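Local coordinates for protein probable Rab-related GTPase (Acanthamoeba polyphaga mimivirus, PDB 5XC5) that binds GTP and magnesium as a Rab-family small GTPase and may be involved in protein transport, at residues 40-45 against 56-61; 5-10 against 77-82; 113-118 against 161-166. The protein carries 1 engineered substitution. One frame throughout, in Å; residues are numbered along the deposited sequence. Where two conformers were deposited one is given.

Contact 1 (40-45 against 56-61); sequences AAFASK and KLNIWD
S44 OG accepts a hydrogen bond from K56 NZ at 3.0 Å and also lies 3.0 Å from L57 O. N58 OD1 is close as well, 3.1 Å from S44 OG, so the receiver of the one hydroxyl proton is not settled. K56 NZ donates a second time, to N58 OD1 at 2.9 Å, in the amide plane and on a lone pair. The lysine chain is extended until chi4 (-72°) bends NZ into place for these bonds.

The backbones form the beta hairpin of the Ras-like fold, strand 41-48 running antiparallel to strand 54-61; A40, A41 and F42 belong, by similarity, to the effector region. A41-D61, A43-I59 and K45-L57 are hydrogen-bonded pairs, with D61 N to A41 O the shortest bond, at 2.8 Å. F42-W60 and S44-N58 are non-hydrogen-bonded pairs, and their side chains share the other face of the sheet from A43, L57 and I59, which turn to helix 18-26.

F42 CB sits over the W60 six-membered ring, 3.7 Å from its centroid and 10° off the normal, a CH-pi contact. F42 CD1 reaches W60 CE2 at 3.4 Å, the phenyl ring meeting the indole obliquely. N58 CB touches the edge of the phenyl ring, while A40 CB packs on W60 CE3 at 3.6 Å. D61 OD2 bonds to S19 OG, tying the strand end to a magnesium ligand.

Contact 2 (5-10 against 77-82); sequences GYKIIL and TNSLGC
Among the backbone bonds, K7 O takes two donors, L80 N at 2.9 Å and G81 N at 3.1 Å. L80 has a helix-like psi (-33°), which is consistent with two successive N-H groups turning to one carbonyl. Two residues beyond K7, I9 N donates to G81 O at 3.1 Å. I8 with G81 and I9 with C82 are parallel bridges.

These bridges make strands 6-12 and 81-87 neighbours in the central sheet of the P-loop GTPase fold, where strand 6-12 leads directly into the phosphate-binding loop starting at G12, a GTP site by similarity.

One charged side chain joins the segments. K7 has CG anti to its backbone N (chi1 175°) and an extended chain beyond; its CB and CD pass N78 O and its CG passes S79 CA. K7 NZ ends on T77 O at 2.8 Å, with a C=O...N angle of 165°, and Y75 O is a second acceptor. S79 OG, near the same chain, bonds to Y76 O.

Van der Waals contacts lie on both faces at the bridged pairs. I9 CG1 meets C82 SG at 3.9 Å, and L104 of helix 91-107 touches both I9 and C82. I9 CG2 also comes within 3.5 Å of S79 OG, carbon against a hydroxyl oxygen. I8 CD1 rests 3.9 Å from G81 CA, where glycine has no side chain to occupy that place, and helix 154-169 packs against I8 through M164 and M168. Y6 CD2 touches L80 CD1 at 3.8 Å, the two side chains crossing at a slant.

Contact 3 (113-118 against 161-166); sequences YILVVA and FGKMID
Chi1 of Y113 (-177°) sets CG anti to the backbone N, and the ring extends from the strand toward the helix to meet M164. The methionine starts equally straight, but chi2 swings SD aside and chi3 (62°) turns CE toward the strand. SD thus lies in the plane of the Y113 ring at its edge, 5.1 Å from the centroid and 83° off the normal, a Met-aromatic contact. The methyl approaches the ring obliquely, M164 CE lying 3.7 Å from Y113 CD2. It is also 4.2 Å from L115 CB, so the methyl touches both strand residues.

The contact lays helix 154-169, the last helix of the Ras-like domain, on strand 113-119 of the central sheet. The two segments run nearly antiparallel, with axes 9.4 Å apart at closest approach. Strand residues alternate accordingly: Y113 and L115 point to this helix, whereas I114 and V116 pack on helix 91-107. On the helix side, M164 also reaches L83 of strand 81-87.

K163 supplies the remaining packing with the aliphatic part of its chain. Its CE is 3.5 Å from Y113 OH and 3.9 Å from L115 CD1, and L115 and K163 cross at about a right angle.

No hydrogen bond joins the segments directly. Y113 OH and K163 NZ instead meet on a common acceptor, D145 OD2, by a hydrogen bond and a salt bridge respectively; two donors on one carboxylate oxygen would be expected to favour the ionised form of D145.

In the fold
From the N terminus, segment 5-10 opens the long loop that contact 2 closes at 77-82. Contact 1 lies wholly within that loop, as a hairpin whose second strand, 54-61, pairs with strand 6-12; the bonds K56 O to Y6 N and N58 O to I8 N join the two contacts. Contact 3 opens only later, at 113, and closes at the C-terminal helix, so it follows in series and no contacts cross. C82 bonds to Y113 and L115 continue the sheet from contact 2 into contact 3. Helix 154-169 then reaches back across the sheet: M164 packs on G81, while F161 touches I59 and L57 of contact 1, and I165 touches L57.

Contact 1 (40-45 against 56-61)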
loop_
_atom_site.group_PDB
_atom_site.type_symbol
_atom_site.label_atom_id
_atom_site.label_comp_id
_atom_site.label_asym_id
_atom_site.label_seq_id
_atom_site.Cartn_x
_atom_site.Cartn_y
_atom_site.Cartn_z
ATOM N N ALA A 40 -1.982 -11.807 -8.665
ATOM C CA ALA A 40 -2.179 -10.373 -8.510
ATOM C C ALA A 40 -3.364 -9.923 -9.354
ATOM O O ALA A 40 -3.600 -10.443 -10.446
ATOM C CB ALA A 40 -0.914 -9.615 -8.920
ATOM N N ALA A 41 -4.122 -8.966 -8.834
ATOM C CA ALA A 41 -5.337 -8.493 -9.479
ATOM C C ALA A 41 -5.147 -7.046 -9.906
ATOM O O ALA A 41 -4.593 -6.229 -9.156
ATOM C CB ALA A 41 -6.536 -8.616 -8.537
ATOM N N PHE A 42 -5.615 -6.729 -11.105
ATOM C CA PHE A 42 -5.375 -5.438 -11.725
ATOM C C PHE A 42 -6.634 -4.581 -11.740
ATOM O O PHE A 42 -7.749 -5.085 -11.914
ATOM C CB PHE A 42 -4.908 -5.608 -13.171
ATOM C CG PHE A 42 -4.580 -4.320 -13.836
ATOM C CD1 PHE A 42 -3.375 -3.682 -13.582
ATOM C CD2 PHE A 42 -5.487 -3.715 -14.697
ATOM C CE1 PHE A 42 -3.064 -2.483 -14.191
ATOM C CE2 PHE A 42 -5.175 -2.504 -15.304
ATOM C CZ PHE A 42 -3.966 -1.896 -15.054
ATOM N N ALA A 43 -6.440 -3.273 -11.587
ATOM C CA ALA A 43 -7.493 -2.299 -11.831
ATOM C C ALA A 43 -6.833 -0.984 -12.205
ATOM O O ALA A 43 -5.703 -0.706 -11.799
ATOM C CB ALA A 43 -8.376 -2.103 -10.598
ATOM N N SER A 44 -7.547 -0.171 -12.977
ATOM C CA SER A 44 -7.048 1.134 -13.378
ATOM C C SER A 44 -8.035 2.219 -12.967
ATOM O O SER A 44 -9.247 1.997 -12.962
ATOM C CB SER A 44 -6.833 1.198 -14.891
ATOM O OG SER A 44 -6.054 2.324 -15.224
ATOM N N LYS A 45 -7.506 3.391 -12.610
ATOM C CA LYS A 45 -8.358 4.543 -12.338
ATOM C C LYS A 45 -7.647 5.813 -12.766
ATOM O O LYS A 45 -6.466 6.015 -12.459
ATOM C CB LYS A 45 -8.725 4.632 -10.850
ATOM C CG LYS A 45 -9.853 5.624 -10.568
ATOM C CD LYS A 45 -10.301 5.594 -9.115
ATOM C CE LYS A 45 -11.574 6.411 -8.949
ATOM N NZ LYS A 45 -12.143 6.348 -7.580
ATOM N N LYS A 56 -3.299 8.208 -15.080
ATOM C CA LYS A 56 -3.867 6.872 -15.044
ATOM C C LYS A 56 -3.046 6.036 -14.071
ATOM O O LYS A 56 -1.847 5.814 -14.288
ATOM C CB LYS A 56 -3.824 6.253 -16.437
ATOM C CG LYS A 56 -4.680 5.014 -16.625
ATOM C CD LYS A 56 -4.743 4.682 -18.103
ATOM C CE LYS A 56 -5.546 3.442 -18.396
ATOM N NZ LYS A 56 -4.859 2.177 -17.991
ATOM N N LEU A 57 -3.685 5.591 -12.994
ATOM C CA LEU A 57 -3.063 4.673 -12.051
ATOM C C LEU A 57 -3.333 3.254 -12.529
ATOM O O LEU A 57 -4.491 2.862 -12.693
ATOM C CB LEU A 57 -3.637 4.879 -10.649
ATOM C CG LEU A 57 -3.498 6.292 -10.072
ATOM C CD1 LEU A 57 -4.101 6.368 -8.691
ATOM C CD2 LEU A 57 -2.045 6.718 -10.034
ATOM N N ASN A 58 -2.264 2.487 -12.745
ATOM C CA ASN A 58 -2.340 1.077 -13.121
ATOM C C ASN A 58 -1.933 0.294 -11.872
ATOM O O ASN A 58 -0.748 0.240 -11.524
ATOM C CB ASN A 58 -1.408 0.802 -14.300
ATOM C CG ASN A 58 -1.877 1.470 -15.581
ATOM O OD1 ASN A 58 -3.080 1.643 -15.792
ATOM N ND2 ASN A 58 -0.935 1.830 -16.444
ATOM N N ILE A 59 -2.918 -0.293 -11.193
ATOM C CA ILE A 59 -2.770 -0.783 -9.825
ATOM C C ILE A 59 -2.789 -2.304 -9.824
ATOM O O ILE A 59 -3.714 -2.918 -10.362
ATOM C CB ILE A 59 -3.903 -0.244 -8.939
ATOM C CG1 ILE A 59 -3.889 1.284 -8.948
ATOM C CG2 ILE A 59 -3.785 -0.804 -7.531
ATOM C CD1 ILE A 59 -5.144 1.914 -8.363
ATOM N N TRP A 60 -1.787 -2.909 -9.186
ATOM C CA TRP A 60 -1.722 -4.349 -8.980
ATOM C C TRP A 60 -1.810 -4.625 -7.483
ATOM O O TRP A 60 -0.985 -4.129 -6.702
ATOM C CB TRP A 60 -0.427 -4.926 -9.553
ATOM C CG TRP A 60 -0.415 -5.051 -11.052
ATOM C CD1 TRP A 60 0.155 -4.189 -11.941
ATOM C CD2 TRP A 60 -0.989 -6.108 -11.825
ATOM N NE1 TRP A 60 -0.033 -4.645 -13.231
ATOM C CE2 TRP A 60 -0.738 -5.817 -13.185
ATOM C CE3 TRP A 60 -1.709 -7.260 -11.503
ATOM C CZ2 TRP A 60 -1.168 -6.651 -14.220
ATOM C CZ3 TRP A 60 -2.142 -8.087 -12.533
ATOM C CH2 TRP A 60 -1.870 -7.775 -13.874
ATOM N N ASP A 61 -2.813 -5.404 -7.094
ATOM C CA ASP A 61 -3.045 -5.826 -5.719
ATOM C C ASP A 61 -2.489 -7.241 -5.583
ATOM O O ASP A 61 -2.957 -8.155 -6.266
ATOM C CB ASP A 61 -4.559 -5.817 -5.485
ATOM C CG ASP A 61 -4.950 -6.305 -4.106
ATOM O OD1 ASP A 61 -4.093 -6.267 -3.196
ATOM O OD2 ASP A 61 -6.122 -6.724 -3.939
#

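Contact 2 (5-10 against 77-82)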
loop_
_atom_site.group_PDB
_atom_site.type_symbol
_atom_site.label_atom_id
_atom_site.label_comp_id
_atom_site.label_asym_id
_atom_site.label_seq_id
_atom_site.Cartn_x
_atom_site.Cartn_y
_atom_site.Cartn_z
ATOM N N GLY A 5 0.435 5.329 -18.422
ATOM C CA GLY A 5 -0.016 5.177 -17.047
ATOM C C GLY A 5 1.102 5.042 -16.026
ATOM O O GLY A 5 2.285 5.044 -16.364
ATOM N N TYR A 6 0.726 4.905 -14.758
ATOM C CA TYR A 6 1.677 4.849 -13.658
ATOM C C TYR A 6 1.451 3.563 -12.878
ATOM O O TYR A 6 0.396 3.391 -12.261
ATOM C CB TYR A 6 1.484 6.057 -12.736
ATOM C CG TYR A 6 1.827 7.374 -13.389
ATOM C CD1 TYR A 6 0.943 7.994 -14.260
ATOM C CD2 TYR A 6 3.048 7.983 -13.146
ATOM C CE1 TYR A 6 1.271 9.199 -14.877
ATOM C CE2 TYR A 6 3.379 9.193 -13.749
ATOM C CZ TYR A 6 2.484 9.788 -14.611
ATOM O OH TYR A 6 2.820 10.989 -15.213
ATOM N N LYS A 7 2.444 2.672 -12.889
ATOM C CA LYS A 7 2.303 1.380 -12.226
ATOM C C LYS A 7 2.464 1.531 -10.716
ATOM O O LYS A 7 3.515 1.959 -10.233
ATOM C CB LYS A 7 3.300 0.362 -12.776
ATOM C CG LYS A 7 3.257 -0.977 -12.027
ATOM C CD LYS A 7 4.073 -2.064 -12.713
ATOM C CE LYS A 7 4.055 -3.345 -11.883
ATOM N NZ LYS A 7 4.747 -4.481 -12.572
ATOM N N ILE A 8 1.412 1.186 -9.985
ATOM C CA ILE A 8 1.384 1.206 -8.527
ATOM C C ILE A 8 1.114 -0.217 -8.066
ATOM O O ILE A 8 0.168 -0.853 -8.545
ATOM C CB ILE A 8 0.262 2.123 -7.995
ATOM C CG1 ILE A 8 0.219 3.467 -8.728
ATOM C CG2 ILE A 8 0.355 2.277 -6.461
ATOM C CD1 ILE A 8 1.448 4.301 -8.560
ATOM N N ILE A 9 1.921 -0.714 -7.128
ATOM C CA ILE A 9 1.655 -2.021 -6.527
ATOM C C ILE A 9 1.375 -1.864 -5.037
ATOM O O ILE A 9 1.929 -0.983 -4.368
ATOM C CB ILE A 9 2.782 -3.051 -6.758
ATOM C CG1 ILE A 9 4.077 -2.620 -6.065
ATOM C CG2 ILE A 9 2.974 -3.330 -8.246
ATOM C CD1 ILE A 9 5.177 -3.662 -6.145
ATOM N N LEU A 10 0.524 -2.744 -4.513
ATOM C CA LEU A 10 0.310 -2.881 -3.076
ATOM C C LEU A 10 0.934 -4.194 -2.644
ATOM O O LEU A 10 0.600 -5.254 -3.195
ATOM C CB LEU A 10 -1.173 -2.891 -2.706
ATOM C CG LEU A 10 -1.896 -1.568 -2.901
ATOM C CD1 LEU A 10 -2.440 -1.488 -4.307
ATOM C CD2 LEU A 10 -3.005 -1.406 -1.843
ATOM N N THR A 77 8.737 -5.479 -10.882
ATOM C CA THR A 77 9.521 -4.767 -11.881
ATOM C C THR A 77 8.696 -3.655 -12.521
ATOM O O THR A 77 7.485 -3.787 -12.720
ATOM C CB THR A 77 10.053 -5.749 -12.930
ATOM O OG1 THR A 77 10.923 -5.061 -13.837
ATOM C CG2 THR A 77 8.921 -6.392 -13.702
ATOM N N ASN A 78 9.361 -2.537 -12.810
ATOM C CA ASN A 78 8.784 -1.370 -13.472
ATOM C C ASN A 78 7.752 -0.637 -12.627
ATOM O O ASN A 78 7.000 0.188 -13.159
ATOM C CB ASN A 78 8.219 -1.691 -14.861
ATOM C CG ASN A 78 9.282 -2.169 -15.818
ATOM O OD1 ASN A 78 10.387 -1.626 -15.850
ATOM N ND2 ASN A 78 8.964 -3.194 -16.597
ATOM N N SER A 79 7.689 -0.907 -11.326
ATOM C CA SER A 79 6.776 -0.168 -10.468
ATOM C C SER A 79 7.281 1.257 -10.306
ATOM O O SER A 79 8.476 1.478 -10.085
ATOM C CB SER A 79 6.701 -0.837 -9.101
ATOM O OG SER A 79 6.081 -2.103 -9.204
ATOM N N LEU A 80 6.377 2.228 -10.423
ATOM C CA LEU A 80 6.707 3.616 -10.138
ATOM C C LEU A 80 6.333 4.036 -8.723
ATOM O O LEU A 80 7.028 4.858 -8.124
ATOM C CB LEU A 80 6.019 4.545 -11.149
ATOM C CG LEU A 80 6.414 4.284 -12.609
ATOM C CD1 LEU A 80 5.728 5.277 -13.551
ATOM C CD2 LEU A 80 7.918 4.332 -12.783
ATOM N N GLY A 81 5.265 3.475 -8.172
ATOM C CA GLY A 81 4.899 3.735 -6.795
ATOM C C GLY A 81 4.552 2.426 -6.114
ATOM O O GLY A 81 4.132 1.462 -6.752
ATOM N N CYS A 82 4.736 2.405 -4.804
ATOM C CA CYS A 82 4.423 1.209 -4.037
ATOM C C CYS A 82 3.804 1.611 -2.711
ATOM O O CYS A 82 4.347 2.464 -1.999
ATOM C CB CYS A 82 5.690 0.374 -3.788
ATOM S SG CYS A 82 5.443 -1.095 -2.751
#

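Contact 3 (113-118 against 161-166)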
loop_
_atom_site.group_PDB
_atom_site.type_symbol
_atom_site.label_atom_id
_atom_site.label_comp_id
_atom_site.label_asym_id
_atom_site.label_seq_id
_atom_site.Cartn_x
_atom_site.Cartn_y
_atom_site.Cartn_z
ATOM N N TYR A 113 8.436 6.435 -5.299
ATOM C CA TYR A 113 7.822 6.768 -4.021
ATOM C C TYR A 113 7.309 5.481 -3.404
ATOM O O TYR A 113 6.516 4.760 -4.031
ATOM C CB TYR A 113 6.665 7.744 -4.239
ATOM C CG TYR A 113 5.957 8.250 -2.993
ATOM C CD1 TYR A 113 6.654 8.867 -1.952
ATOM C CD2 TYR A 113 4.574 8.164 -2.896
ATOM C CE1 TYR A 113 5.977 9.366 -0.832
ATOM C CE2 TYR A 113 3.896 8.653 -1.800
ATOM C CZ TYR A 113 4.589 9.254 -0.772
ATOM O OH TYR A 113 3.872 9.725 0.307
ATOM N N ILE A 114 7.772 5.198 -2.190
ATOM C CA ILE A 114 7.298 4.079 -1.384
ATOM C C ILE A 114 6.585 4.682 -0.186
ATOM O O ILE A 114 7.170 5.494 0.538
ATOM C CB ILE A 114 8.454 3.182 -0.923
ATOM C CG1 ILE A 114 9.161 2.569 -2.128
ATOM C CG2 ILE A 114 7.930 2.107 -0.007
ATOM C CD1 ILE A 114 10.317 1.646 -1.738
ATOM N N LEU A 115 5.318 4.307 0.001
ATOM C CA LEU A 115 4.481 4.819 1.080
ATOM C C LEU A 115 4.048 3.650 1.954
ATOM O O LEU A 115 3.364 2.739 1.481
ATOM C CB LEU A 115 3.269 5.551 0.501
ATOM C CG LEU A 115 2.242 6.075 1.507
ATOM C CD1 LEU A 115 2.884 6.992 2.533
ATOM C CD2 LEU A 115 1.126 6.792 0.750
ATOM N N VAL A 116 4.490 3.662 3.213
ATOM C CA VAL A 116 4.090 2.658 4.197
ATOM C C VAL A 116 2.733 3.057 4.762
ATOM O O VAL A 116 2.555 4.183 5.235
ATOM C CB VAL A 116 5.141 2.562 5.315
ATOM C CG1 VAL A 116 4.640 1.668 6.453
ATOM C CG2 VAL A 116 6.475 2.055 4.757
ATOM N N VAL A 117 1.778 2.131 4.722
ATOM C CA VAL A 117 0.420 2.389 5.182
ATOM C C VAL A 117 0.213 1.620 6.476
ATOM O O VAL A 117 0.181 0.382 6.475
ATOM C CB VAL A 117 -0.635 1.977 4.146
ATOM C CG1 VAL A 117 -2.052 2.252 4.667
ATOM C CG2 VAL A 117 -0.380 2.695 2.824
ATOM N N ALA A 118 0.050 2.354 7.573
ATOM C CA ALA A 118 -0.295 1.777 8.867
ATOM C C ALA A 118 -1.815 1.661 8.895
ATOM O O ALA A 118 -2.523 2.652 9.110
ATOM C CB ALA A 118 0.224 2.683 9.981
ATOM N N PHE A 161 -4.058 7.555 -1.234
ATOM C CA PHE A 161 -3.861 7.596 -2.679
ATOM C C PHE A 161 -3.527 8.995 -3.163
ATOM O O PHE A 161 -2.771 9.144 -4.132
ATOM C CB PHE A 161 -5.047 7.010 -3.441
ATOM C CG PHE A 161 -4.960 5.538 -3.591
ATOM C CD1 PHE A 161 -4.245 4.980 -4.634
ATOM C CD2 PHE A 161 -5.561 4.702 -2.667
ATOM C CE1 PHE A 161 -4.148 3.617 -4.769
ATOM C CE2 PHE A 161 -5.469 3.332 -2.794
ATOM C CZ PHE A 161 -4.750 2.786 -3.845
ATOM N N GLY A 162 -4.041 10.030 -2.495
ATOM C CA GLY A 162 -3.683 11.383 -2.885
ATOM C C GLY A 162 -2.198 11.657 -2.747
ATOM O O GLY A 162 -1.597 12.316 -3.598
ATOM N N LYS A 163 -1.589 11.172 -1.662
ATOM C CA LYS A 163 -0.144 11.309 -1.499
ATOM C C LYS A 163 0.591 10.621 -2.641
ATOM O O LYS A 163 1.542 11.172 -3.206
ATOM C CB LYS A 163 0.288 10.687 -0.170
ATOM C CG LYS A 163 -0.240 11.404 1.059
ATOM C CD LYS A 163 0.059 10.623 2.350
ATOM C CE LYS A 163 1.548 10.604 2.733
ATOM N NZ LYS A 163 2.065 11.971 3.050
ATOM N N MET A 164 0.152 9.417 -2.999
ATOM C CA MET A 164 0.774 8.681 -4.090
ATOM C C MET A 164 0.597 9.404 -5.420
ATOM O O MET A 164 1.536 9.484 -6.219
ATOM C CB MET A 164 0.172 7.275 -4.148
ATOM C CG MET A 164 0.684 6.391 -5.287
ATOM S SD MET A 164 2.464 6.018 -5.175
ATOM C CE MET A 164 2.579 5.105 -3.611
ATOM N N ILE A 165 -0.601 9.938 -5.666
ATOM C CA ILE A 165 -0.887 10.644 -6.914
ATOM C C ILE A 165 -0.006 11.882 -7.046
ATOM O O ILE A 165 0.584 12.132 -8.108
ATOM C CB ILE A 165 -2.387 10.986 -6.997
ATOM C CG1 ILE A 165 -3.205 9.705 -7.176
ATOM C CG2 ILE A 165 -2.654 12.000 -8.124
ATOM C CD1 ILE A 165 -4.642 9.849 -6.752
ATOM N N ASP A 166 0.097 12.674 -5.970
ATOM C CA ASP A 166 0.944 13.866 -6.009
ATOM C C ASP A 166 2.373 13.507 -6.393
ATOM O O ASP A 166 2.991 14.182 -7.222
ATOM C CB ASP A 166 0.957 14.577 -4.652
ATOM C CG ASP A 166 -0.377 15.194 -4.281
ATOM O OD1 ASP A 166 -1.299 15.210 -5.117
ATOM O OD2 ASP A 166 -0.495 15.684 -3.137
#